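Local coordinates for esterase D (Lactobacillus rhamnosus, PDB 3DKR), which probably hydrolyses carboxylic esters, as an alpha/beta-hydrolase with a likely catalytic triad, at residues Phe16-Thr21 with Tyr50-Pro55. Residues are numbered along the deposited sequence; the frame is centred on the assembly and turned at random.
Sequences FEYEGT and YGVYVP
Tyr-18 and Val-52 bond to each other twice through their backbones: Tyr-18 N gives its hydrogen to Val-52 O at 2.8 Å, and Val-52 N returns one to Tyr-18 O at 2.9 Å. Phe-16 and Val-54 repeat the pattern, with Val-54 N 2.9 Å from Phe-16 O and a longer, more tilted bond of 3.1 Å from Phe-16 N to Val-54 O. Between these two hydrogen-bonded pairs sits the non-hydrogen-bonded pair Glu-17 and Tyr-53, where Glu-17 CA makes a CA-H...O contact with Val-52 O. Past the strand ends, a water donates to both Glu-19 O and Tyr-50 O. Strand 16-18 is an outermost strand of the alpha/beta-hydrolase sheet, antiparallel to 51-54, while the other strands run parallel; 51-54 bonds through its other edge to 23-28. On one face, Phe-16 CG, set between backbone N and carbonyl carbon (chi1 68°), starts the ring back toward Val-54, whose CG2 sits over one ring face in a CH-pi contact, 3.9 Å from the centroid. An alanine in place of Phe-16 would probably leave Val-54 CG2 without this cover and open a gap toward Ala-42 of helix 39-47. Beta-branched, apolar Val-52 suits an extended strand here, its CB 4.0 Å from Tyr-18 CD2. Opposite, Glu-17 CB packs 4.0 Å from Tyr-53 CD1, while its carboxylate reaches Lys-91 in a salt bridge and His-87 by a hydrogen bond.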
loop_
_atom_site.group_PDB
_atom_site.type_symbol
_atom_site.label_atom_id
_atom_site.label_comp_id
_atom_site.label_asym_id
_atom_site.label_seq_id
_atom_site.Cartn_x
_atom_site.Cartn_y
_atom_site.Cartn_z
ATOM N N PHE A 16 -5.848 0.706 13.078
ATOM C CA PHE A 16 -6.980 -0.063 13.601
ATOM C C PHE A 16 -6.883 -1.543 13.291
ATOM O O PHE A 16 -6.131 -1.944 12.414
ATOM C CB PHE A 16 -8.329 0.508 13.151
ATOM C CG PHE A 16 -8.628 0.369 11.672
ATOM C CD1 PHE A 16 -8.198 1.330 10.751
ATOM C CD2 PHE A 16 -9.404 -0.683 11.203
ATOM C CE1 PHE A 16 -8.492 1.213 9.407
ATOM C CE2 PHE A 16 -9.698 -0.795 9.870
ATOM C CZ PHE A 16 -9.249 0.163 8.968
ATOM N N GLU A 17 -7.624 -2.332 14.054
ATOM C CA GLU A 17 -7.510 -3.786 13.985
ATOM C C GLU A 17 -8.846 -4.430 14.215
ATOM O O GLU A 17 -9.567 -4.069 15.151
ATOM C CB GLU A 17 -6.518 -4.324 15.018
ATOM C CG GLU A 17 -6.332 -5.844 14.925
ATOM C CD GLU A 17 -5.117 -6.390 15.666
ATOM O OE1 GLU A 17 -4.408 -5.626 16.359
ATOM O OE2 GLU A 17 -4.873 -7.615 15.536
ATOM N N TYR A 18 -9.165 -5.396 13.363
ATOM C CA TYR A 18 -10.320 -6.246 13.543
ATOM C C TYR A 18 -9.865 -7.646 13.872
ATOM O O TYR A 18 -9.013 -8.219 13.165
ATOM C CB TYR A 18 -11.140 -6.322 12.263
ATOM C CG TYR A 18 -11.646 -5.005 11.742
ATOM C CD1 TYR A 18 -11.927 -3.943 12.597
ATOM C CD2 TYR A 18 -11.885 -4.837 10.379
ATOM C CE1 TYR A 18 -12.408 -2.724 12.092
ATOM C CE2 TYR A 18 -12.363 -3.646 9.885
ATOM C CZ TYR A 18 -12.610 -2.586 10.739
ATOM O OH TYR A 18 -13.099 -1.387 10.221
ATOM N N GLU A 19 -10.464 -8.222 14.908
ATOM C CA GLU A 19 -10.128 -9.599 15.288
ATOM C C GLU A 19 -10.752 -10.580 14.335
ATOM O O GLU A 19 -11.867 -10.383 13.868
ATOM C CB GLU A 19 -10.606 -9.901 16.703
ATOM C CG GLU A 19 -10.073 -8.948 17.746
ATOM C CD GLU A 19 -8.570 -8.801 17.724
ATOM O OE1 GLU A 19 -7.851 -9.837 17.710
ATOM O OE2 GLU A 19 -8.099 -7.631 17.702
ATOM N N GLY A 20 -10.024 -11.656 14.048
ATOM C CA GLY A 20 -10.553 -12.752 13.255
ATOM C C GLY A 20 -10.367 -14.081 13.955
ATOM O O GLY A 20 -10.304 -14.144 15.191
ATOM N N THR A 21 -10.270 -15.150 13.165
ATOM C CA THR A 21 -10.098 -16.494 13.717
ATOM C C THR A 21 -8.864 -17.157 13.093
ATOM O O THR A 21 -7.791 -17.152 13.710
ATOM C CB THR A 21 -11.381 -17.348 13.564
ATOM O OG1 THR A 21 -11.842 -17.337 12.208
ATOM C CG2 THR A 21 -12.501 -16.816 14.482
ATOM N N TYR A 50 -12.387 -12.337 8.091
ATOM C CA TYR A 50 -10.943 -12.176 8.222
ATOM C C TYR A 50 -10.579 -11.190 9.325
ATOM O O TYR A 50 -11.283 -10.201 9.527
ATOM C CB TYR A 50 -10.370 -11.664 6.910
ATOM C CG TYR A 50 -10.469 -12.659 5.786
ATOM C CD1 TYR A 50 -9.593 -13.731 5.709
ATOM C CD2 TYR A 50 -11.432 -12.528 4.803
ATOM C CE1 TYR A 50 -9.690 -14.654 4.674
ATOM C CE2 TYR A 50 -11.529 -13.431 3.756
ATOM C CZ TYR A 50 -10.657 -14.494 3.701
ATOM O OH TYR A 50 -10.762 -15.388 2.662
ATOM N N GLY A 51 -9.466 -11.454 10.018
ATOM C CA GLY A 51 -8.849 -10.450 10.889
ATOM C C GLY A 51 -8.124 -9.460 10.000
ATOM O O GLY A 51 -7.661 -9.826 8.916
ATOM N N VAL A 52 -8.000 -8.204 10.450
ATOM C CA VAL A 52 -7.415 -7.161 9.620
ATOM C C VAL A 52 -6.605 -6.222 10.511
ATOM O O VAL A 52 -7.027 -5.937 11.614
ATOM C CB VAL A 52 -8.482 -6.328 8.856
ATOM C CG1 VAL A 52 -7.793 -5.398 7.855
ATOM C CG2 VAL A 52 -9.493 -7.244 8.168
ATOM N N TYR A 53 -5.448 -5.772 10.030
ATOM C CA TYR A 53 -4.627 -4.798 10.745
ATOM C C TYR A 53 -4.126 -3.757 9.774
ATOM O O TYR A 53 -3.555 -4.104 8.755
ATOM C CB TYR A 53 -3.454 -5.477 11.422
ATOM C CG TYR A 53 -2.566 -4.568 12.241
ATOM C CD1 TYR A 53 -3.096 -3.630 13.115
ATOM C CD2 TYR A 53 -1.186 -4.676 12.162
ATOM C CE1 TYR A 53 -2.260 -2.817 13.871
ATOM C CE2 TYR A 53 -0.358 -3.884 12.925
ATOM C CZ TYR A 53 -0.897 -2.961 13.775
ATOM O OH TYR A 53 -0.042 -2.193 14.550
ATOM N N VAL A 54 -4.389 -2.490 10.104
ATOM C CA VAL A 54 -4.097 -1.356 9.243
ATOM C C VAL A 54 -3.268 -0.351 10.042
ATOM O O VAL A 54 -3.819 0.496 10.765
ATOM C CB VAL A 54 -5.385 -0.688 8.724
ATOM C CG1 VAL A 54 -5.040 0.346 7.664
ATOM C CG2 VAL A 54 -6.345 -1.742 8.181
ATOM N N PRO A 55 -1.938 -0.470 9.960
ATOM C CA PRO A 55 -1.083 0.478 10.685
ATOM C C PRO A 55 -1.069 1.863 10.057
ATOM O O PRO A 55 -1.493 2.032 8.918
ATOM C CB PRO A 55 0.309 -0.157 10.599
ATOM C CG PRO A 55 0.278 -0.993 9.367
ATOM C CD PRO A 55 -1.148 -1.499 9.250
HETATM O O HOH W 1 -13.362 -10.664 11.266
#